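PDB 4I17: hypothetical protein from Bacteroides fragilis, which is of unknown function but is built from tetratricopeptide (TPR) repeats, paired helices that in other proteins commonly serve as scaffolds for protein binding. Local coordinates for residues N39-V43 with I67-Y73; A76-I80 with N109-L115; Q128-I133 with V161-N166. All blocks are in the same frame, centred on the assembly; numbering follows the deposited sequence.

Contact 1. Residues N39-V43 with I67-Y73; sequences NQDSV and IAIKKNY
Lys71 NZ donates a 2.9 Å hydrogen bond to the backbone O of Asn39, the one hydrogen bond between 39-43 and 67-73. It is present in the conformer described, one of two modelled for the lysine, and may not be permanent; the chain turns at chi2 (-64°) and again at chi4, bending the ammonium back toward the loop. The ammonium comes in 22° off the carbonyl plane. Ile67 touches the same carbonyl, CG2 lying 3.5 Å from Asn39 O, while the Ile67 and Asn39 side chains cross at about a right angle, with Ile67 CD1 3.8 Å from Asn39 CB. Where helix 42-54 begins, Ser42 CB fits between Lys71 CB (3.8 Å) and Tyr73 CB (3.5 Å). With chi1 at 173°, Tyr73 swings its ring away from its backbone N and along the first turn of helix 42-54: Val43 N sits over one face near the rim, and Val43 CG2 reaches Tyr73 CZ at 3.7 Å. A Schellman motif ends helix 58-70 here, with Tyr73 N bonded to Ala68 O (2.9 Å) and Asn72, at positive phi, as its C-prime residue. The contact thus joins the start of one helix to the end of the next, at the surface. Asp41 caps helix 42-54 and also bonds Tyr33 OH; Ala68 and Ile69 pack onward against helix 75-88, and Tyr73 also touches Tyr46.

Contact 2. Residues A76-I80 with N109-L115; sequences ANAYI and NATIEKL
Ile112 and Ile80 interlock between 76-80 and 109-115 and bury the largest areas of this contact. The axes run nearly side by side in the same sense, 27° apart and 10.0 Å at closest approach. CD1 of Ile112 is the bump on one side: it settles into a shallow hollow on helix 75-88, 3.6 Å from Ala76 CA, with Tyr79 CB at its border. In return Ile80 presses between Thr111, Ile112 and Leu115. Its CD1 meets Thr111 CG2 at 3.7 Å, its CG1 lies 3.7 Å from Ile112 CG1, and Leu115 CD1 closes over the same CG1 at 3.9 Å. At the N-terminal end of helix 110-129 the small Ala76 lets the Asn109 amide come close, with Ala76 CB only 3.2 Å from Asn109 ND2. Asn109, the N-cap, takes Ile112 N on OD1 in the carbonyl plane, in a nearly straight bond (171° at the hydrogen). Helix 92-105 separates the two helices in the chain and packs on Tyr79, Ile112 and Leu115, as in stacked TPR helices. No hydrogen bond links the segments, so shape and apolar contact join them, while the Asn109 amide caps helix 110-129 and is thereby fixed beside Ala76.

Contact 3. Residues Q128-I133 with V161-N166; sequences QQAGNI and VLFYNN
Helix 110-129 ends in a Schellman motif with Gly131 as C-prime, and the residues on either side of this turn, Gln128 and Ile133, both lean on Leu162 of helix 149-174. Gln128 stretches straight across, CG anti to the backbone N (chi1 180°) and the chain extended beyond. The Gln128 and Leu162 side chains run past each other in opposite directions, Leu162 CD1 lying 3.8 Å from Gln128 CG. The NE2 end of the Gln128 amide comes up to the helix backbone, 3.7 Å from Leu162 CA. Both ends of that amide are engaged: OE1 bonds Tyr140 OH, and NE2 donates a hydrogen to a water 2.7 Å away. The same water accepts from Asn165 ND2 at 3.0 Å, bridging the segments. Ile133, opening the next helix behind the N-cap Asn132, fans its branches over three partners. CD1 meets Leu162 CD1 at 3.9 Å, CG2 approaches Phe163 CE1 obliquely at 3.8 Å, and CG1 rests near Asn166 OD1. The rest of helix 133-143, which Ile133 begins, is touched by Gln128 and Leu162 at Ala136 and by Leu162 and Phe163 at Glu137, while Phe163 and Asn166 pack against helix 182-209 and Val161 against helix 214-224.

How the contacts relate
The three contacts follow one another in sequence, each closing before the next opens, along a strand-free, largely helical solenoid with a radius of gyration of 25 Å. Contacts 1 and 2 are neighbours, their centres about 17 Å apart, and they meet directly: Ile69 CG2 packs on Tyr79 OH at 3.4 Å and Ala68 CB on Ala78 CB at 4.0 Å, so consecutive helices 58-70 and 75-88 carry packing from one to the other. Contacts 2 and 3 share helix 110-129, using its beginning and its end, yet their nearest atoms are about 17 Å apart. Contacts 1 and 3 lie on opposite sides of the chain's centre, about 44 Å between centres.

Contact 1. Residues N39-V43 with I67-Y73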
# COMPACT_ATOMS: atom_id res chain seq x y z
N ASN A 39 17.41 23.19 12.26
CA ASN A 39 16.98 21.95 11.60
C ASN A 39 17.66 21.74 10.25
O ASN A 39 16.99 21.41 9.28
CB ASN A 39 15.46 21.97 11.39
CG ASN A 39 14.69 22.05 12.67
OD1 ASN A 39 14.99 21.34 13.63
ND2 ASN A 39 13.67 22.88 12.69
N GLN A 40 18.97 21.92 10.19
CA GLN A 40 19.69 21.84 8.92
C GLN A 40 20.34 20.47 8.66
O GLN A 40 20.56 20.11 7.51
CB GLN A 40 20.76 22.94 8.87
CG GLN A 40 20.17 24.35 8.79
CD GLN A 40 19.44 24.61 7.48
OE1 GLN A 40 18.20 24.65 7.44
NE2 GLN A 40 20.18 24.76 6.40
N ASP A 41 20.66 19.73 9.72
CA ASP A 41 21.35 18.44 9.59
C ASP A 41 20.33 17.33 9.34
O ASP A 41 19.79 16.75 10.28
CB ASP A 41 22.15 18.19 10.87
CG ASP A 41 23.00 16.94 10.90
OD1 ASP A 41 22.88 16.10 9.98
OD2 ASP A 41 23.76 16.77 11.88
N SER A 42 20.10 17.00 8.06
CA SER A 42 19.14 15.96 7.69
C SER A 42 19.53 14.54 8.15
O SER A 42 18.63 13.72 8.39
CB SER A 42 18.91 15.97 6.19
OG SER A 42 20.17 15.99 5.53
N VAL A 43 20.83 14.24 8.22
CA VAL A 43 21.29 12.91 8.69
C VAL A 43 20.82 12.72 10.15
O VAL A 43 20.21 11.70 10.49
CB VAL A 43 22.84 12.76 8.56
CG1 VAL A 43 23.32 11.45 9.20
CG2 VAL A 43 23.28 12.85 7.09
N ILE A 67 11.71 16.77 7.92
CA ILE A 67 12.93 17.59 7.78
C ILE A 67 13.82 16.90 6.77
O ILE A 67 14.28 17.53 5.82
CB ILE A 67 13.67 17.86 9.13
CG1 ILE A 67 12.78 18.71 10.09
CG2 ILE A 67 15.03 18.56 8.89
CD1 ILE A 67 13.34 18.84 11.54
N ALA A 68 14.03 15.59 6.94
CA ALA A 68 14.84 14.82 5.99
C ALA A 68 14.22 14.88 4.60
O ALA A 68 14.94 15.09 3.62
CB ALA A 68 14.97 13.37 6.46
N ILE A 69 12.87 14.76 4.50
CA ILE A 69 12.19 14.80 3.20
C ILE A 69 12.42 16.16 2.54
O ILE A 69 12.75 16.20 1.36
CB ILE A 69 10.69 14.47 3.33
CG1 ILE A 69 10.52 13.01 3.80
CG2 ILE A 69 9.93 14.72 1.99
CD1 ILE A 69 9.05 12.61 4.22
N LYS A 70 12.25 17.26 3.30
CA LYS A 70 12.39 18.59 2.72
C LYS A 70 13.84 18.87 2.30
O LYS A 70 14.05 19.66 1.38
CB LYS A 70 11.86 19.65 3.68
CG LYS A 70 10.34 19.73 3.67
CD LYS A 70 9.83 20.70 4.73
CE LYS A 70 8.33 20.68 4.85
NZ LYS A 70 7.87 21.50 6.00
N LYS A 71 14.83 18.18 2.91
CA LYS A 71 16.23 18.36 2.52
C LYS A 71 16.64 17.32 1.45
O LYS A 71 17.83 17.24 1.10
CB LYS A 71 17.17 18.29 3.74
CG LYS A 71 16.91 19.30 4.85
CD LYS A 71 17.12 20.77 4.45
CE LYS A 71 17.35 21.67 5.65
NZ LYS A 71 16.17 21.76 6.56
N ASN A 72 15.68 16.52 0.93
CA ASN A 72 15.90 15.49 -0.12
C ASN A 72 16.91 14.47 0.34
O ASN A 72 17.75 14.03 -0.45
CB ASN A 72 16.44 16.16 -1.42
CG ASN A 72 15.69 17.37 -1.88
OD1 ASN A 72 16.21 18.49 -1.89
ND2 ASN A 72 14.45 17.17 -2.23
N TYR A 73 16.88 14.13 1.63
CA TYR A 73 17.84 13.20 2.19
C TYR A 73 17.21 11.84 2.41
O TYR A 73 16.19 11.75 3.08
CB TYR A 73 18.37 13.73 3.55
CG TYR A 73 19.25 12.71 4.25
CD1 TYR A 73 20.49 12.36 3.73
CD2 TYR A 73 18.80 12.04 5.38
CE1 TYR A 73 21.26 11.35 4.32
CE2 TYR A 73 19.57 11.06 6.00
CZ TYR A 73 20.79 10.70 5.44
OH TYR A 73 21.56 9.73 6.04

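Contact 2. Residues A76-I80 with N109-L115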
# COMPACT_ATOMS: atom_id res chain seq x y z
N ALA A 76 13.56 7.52 0.30
CA ALA A 76 12.70 6.33 0.47
C ALA A 76 12.58 5.96 1.94
O ALA A 76 11.47 5.71 2.43
CB ALA A 76 13.25 5.16 -0.33
N ASN A 77 13.69 5.97 2.67
CA ASN A 77 13.66 5.64 4.09
C ASN A 77 12.90 6.69 4.90
O ASN A 77 12.22 6.32 5.86
CB ASN A 77 15.08 5.50 4.62
CG ASN A 77 15.69 4.20 4.18
OD1 ASN A 77 15.02 3.17 4.08
ND2 ASN A 77 16.96 4.23 3.83
N ALA A 78 13.02 7.99 4.54
CA ALA A 78 12.32 9.07 5.26
C ALA A 78 10.80 8.97 5.04
O ALA A 78 10.04 9.14 5.99
CB ALA A 78 12.84 10.43 4.81
N TYR A 79 10.34 8.67 3.80
CA TYR A 79 8.89 8.48 3.57
C TYR A 79 8.38 7.24 4.29
O TYR A 79 7.28 7.28 4.81
CB TYR A 79 8.57 8.35 2.08
CG TYR A 79 8.44 9.68 1.39
CD1 TYR A 79 7.34 10.51 1.60
CD2 TYR A 79 9.44 10.14 0.54
CE1 TYR A 79 7.22 11.75 0.98
CE2 TYR A 79 9.33 11.37 -0.12
CZ TYR A 79 8.22 12.17 0.11
OH TYR A 79 8.11 13.38 -0.53
N ILE A 80 9.16 6.14 4.31
CA ILE A 80 8.76 4.89 4.97
C ILE A 80 8.65 5.15 6.46
O ILE A 80 7.67 4.74 7.08
CB ILE A 80 9.72 3.72 4.64
CG1 ILE A 80 9.57 3.29 3.17
CG2 ILE A 80 9.53 2.51 5.60
CD1 ILE A 80 10.79 2.50 2.64
N ASN A 109 10.88 2.42 -6.25
CA ASN A 109 11.61 2.04 -5.05
C ASN A 109 10.92 0.77 -4.56
O ASN A 109 9.72 0.81 -4.28
CB ASN A 109 11.65 3.16 -3.98
CG ASN A 109 12.27 2.71 -2.69
OD1 ASN A 109 11.59 2.15 -1.81
ND2 ASN A 109 13.58 2.90 -2.55
N ALA A 110 11.65 -0.37 -4.52
CA ALA A 110 11.09 -1.68 -4.14
C ALA A 110 10.31 -1.65 -2.82
O ALA A 110 9.15 -2.07 -2.82
CB ALA A 110 12.19 -2.73 -4.06
N THR A 111 10.91 -1.16 -1.71
CA THR A 111 10.24 -1.21 -0.41
C THR A 111 8.97 -0.31 -0.38
O THR A 111 7.94 -0.80 0.07
CB THR A 111 11.23 -0.95 0.74
OG1 THR A 111 12.29 -1.92 0.63
CG2 THR A 111 10.59 -1.13 2.11
N ILE A 112 9.01 0.94 -0.92
CA ILE A 112 7.80 1.80 -0.94
C ILE A 112 6.71 1.14 -1.81
O ILE A 112 5.54 1.11 -1.39
CB ILE A 112 8.08 3.25 -1.40
CG1 ILE A 112 9.04 3.96 -0.44
CG2 ILE A 112 6.76 4.06 -1.50
CD1 ILE A 112 9.51 5.29 -0.95
N GLU A 113 7.07 0.60 -3.00
CA GLU A 113 6.06 -0.06 -3.84
C GLU A 113 5.44 -1.24 -3.12
O GLU A 113 4.23 -1.40 -3.24
CB GLU A 113 6.59 -0.52 -5.20
CG GLU A 113 6.81 0.60 -6.19
CD GLU A 113 6.93 0.20 -7.65
OE1 GLU A 113 6.97 -1.02 -7.96
OE2 GLU A 113 6.95 1.12 -8.51
N LYS A 114 6.24 -2.04 -2.36
CA LYS A 114 5.70 -3.19 -1.64
C LYS A 114 4.68 -2.72 -0.61
O LYS A 114 3.59 -3.25 -0.59
CB LYS A 114 6.79 -4.03 -0.96
CG LYS A 114 7.61 -4.89 -1.92
CD LYS A 114 8.74 -5.61 -1.17
CE LYS A 114 9.53 -6.55 -2.05
NZ LYS A 114 10.37 -5.82 -3.05
N LEU A 115 5.02 -1.71 0.22
CA LEU A 115 4.09 -1.21 1.24
C LEU A 115 2.79 -0.64 0.64
O LEU A 115 1.70 -0.89 1.17
CB LEU A 115 4.77 -0.15 2.09
CG LEU A 115 6.02 -0.66 2.83
CD1 LEU A 115 6.85 0.50 3.38
CD2 LEU A 115 5.64 -1.66 3.91

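Contact 3. Residues Q128-I133 with V161-N166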
# COMPACT_ATOMS: atom_id res chain seq x y z
N GLN A 128 -13.79 -7.18 -0.54
CA GLN A 128 -14.25 -8.36 -1.27
C GLN A 128 -14.93 -9.35 -0.29
O GLN A 128 -15.99 -9.90 -0.60
CB GLN A 128 -13.07 -9.04 -1.98
CG GLN A 128 -13.50 -10.28 -2.75
CD GLN A 128 -12.41 -10.79 -3.65
OE1 GLN A 128 -11.32 -10.20 -3.75
NE2 GLN A 128 -12.68 -11.89 -4.32
N GLN A 129 -14.32 -9.54 0.90
CA GLN A 129 -14.86 -10.43 1.93
C GLN A 129 -16.20 -9.92 2.48
O GLN A 129 -17.06 -10.74 2.83
CB GLN A 129 -13.84 -10.62 3.06
CG GLN A 129 -12.73 -11.60 2.69
CD GLN A 129 -11.50 -11.52 3.57
OE1 GLN A 129 -11.46 -10.85 4.61
NE2 GLN A 129 -10.45 -12.23 3.16
N ALA A 130 -16.41 -8.59 2.49
CA ALA A 130 -17.66 -7.97 2.93
C ALA A 130 -18.68 -7.80 1.78
O ALA A 130 -19.72 -7.15 1.97
CB ALA A 130 -17.36 -6.62 3.58
N GLY A 131 -18.38 -8.38 0.62
CA GLY A 131 -19.24 -8.34 -0.57
C GLY A 131 -19.37 -7.00 -1.27
O GLY A 131 -20.29 -6.83 -2.09
N ASN A 132 -18.46 -6.04 -0.98
CA ASN A 132 -18.50 -4.73 -1.64
C ASN A 132 -17.60 -4.77 -2.88
O ASN A 132 -16.42 -4.40 -2.81
CB ASN A 132 -18.12 -3.60 -0.67
CG ASN A 132 -18.44 -2.23 -1.20
OD1 ASN A 132 -18.39 -1.96 -2.41
ND2 ASN A 132 -18.80 -1.32 -0.31
N ILE A 133 -18.18 -5.20 -4.03
CA ILE A 133 -17.46 -5.38 -5.30
C ILE A 133 -16.86 -4.06 -5.82
O ILE A 133 -15.71 -4.07 -6.24
CB ILE A 133 -18.35 -6.05 -6.40
CG1 ILE A 133 -19.07 -7.34 -5.90
CG2 ILE A 133 -17.56 -6.31 -7.70
CD1 ILE A 133 -18.18 -8.45 -5.27
N VAL A 161 -10.25 -12.71 -10.11
CA VAL A 161 -10.99 -13.58 -9.19
C VAL A 161 -12.26 -12.87 -8.68
O VAL A 161 -13.33 -13.50 -8.53
CB VAL A 161 -10.09 -14.02 -8.01
CG1 VAL A 161 -10.91 -14.72 -6.93
CG2 VAL A 161 -8.95 -14.92 -8.50
N LEU A 162 -12.11 -11.58 -8.32
CA LEU A 162 -13.25 -10.78 -7.81
C LEU A 162 -14.42 -10.86 -8.80
O LEU A 162 -15.58 -11.14 -8.42
CB LEU A 162 -12.79 -9.31 -7.64
CG LEU A 162 -13.89 -8.27 -7.34
CD1 LEU A 162 -14.38 -8.40 -5.89
CD2 LEU A 162 -13.32 -6.84 -7.51
N PHE A 163 -14.13 -10.55 -10.08
CA PHE A 163 -15.22 -10.56 -11.10
C PHE A 163 -15.67 -11.97 -11.49
O PHE A 163 -16.86 -12.15 -11.77
CB PHE A 163 -14.82 -9.72 -12.33
CG PHE A 163 -15.01 -8.26 -11.93
CD1 PHE A 163 -16.29 -7.73 -11.78
CD2 PHE A 163 -13.92 -7.48 -11.57
CE1 PHE A 163 -16.47 -6.42 -11.30
CE2 PHE A 163 -14.10 -6.15 -11.14
CZ PHE A 163 -15.38 -5.64 -11.00
N TYR A 164 -14.79 -12.97 -11.45
CA TYR A 164 -15.16 -14.37 -11.73
C TYR A 164 -16.15 -14.86 -10.63
O TYR A 164 -17.19 -15.46 -10.94
CB TYR A 164 -13.91 -15.25 -11.81
CG TYR A 164 -14.13 -16.74 -12.00
CD1 TYR A 164 -15.19 -17.21 -12.77
CD2 TYR A 164 -13.23 -17.67 -11.49
CE1 TYR A 164 -15.40 -18.58 -12.95
CE2 TYR A 164 -13.41 -19.04 -11.69
CZ TYR A 164 -14.50 -19.49 -12.43
OH TYR A 164 -14.69 -20.84 -12.63
N ASN A 165 -15.86 -14.52 -9.37
CA ASN A 165 -16.75 -14.91 -8.23
C ASN A 165 -18.07 -14.17 -8.31
O ASN A 165 -19.13 -14.74 -8.03
CB ASN A 165 -16.07 -14.66 -6.89
CG ASN A 165 -14.99 -15.66 -6.60
OD1 ASN A 165 -14.82 -16.66 -7.31
ND2 ASN A 165 -14.27 -15.45 -5.50
N ASN A 166 -18.01 -12.91 -8.71
CA ASN A 166 -19.22 -12.12 -8.85
C ASN A 166 -20.12 -12.69 -9.99
O ASN A 166 -21.31 -12.92 -9.75
CB ASN A 166 -18.85 -10.69 -9.11
CG ASN A 166 -20.04 -9.79 -9.20
OD1 ASN A 166 -20.93 -9.78 -8.33
ND2 ASN A 166 -20.07 -9.01 -10.24
O HOH W 1 -15.12 -13.00 -4.09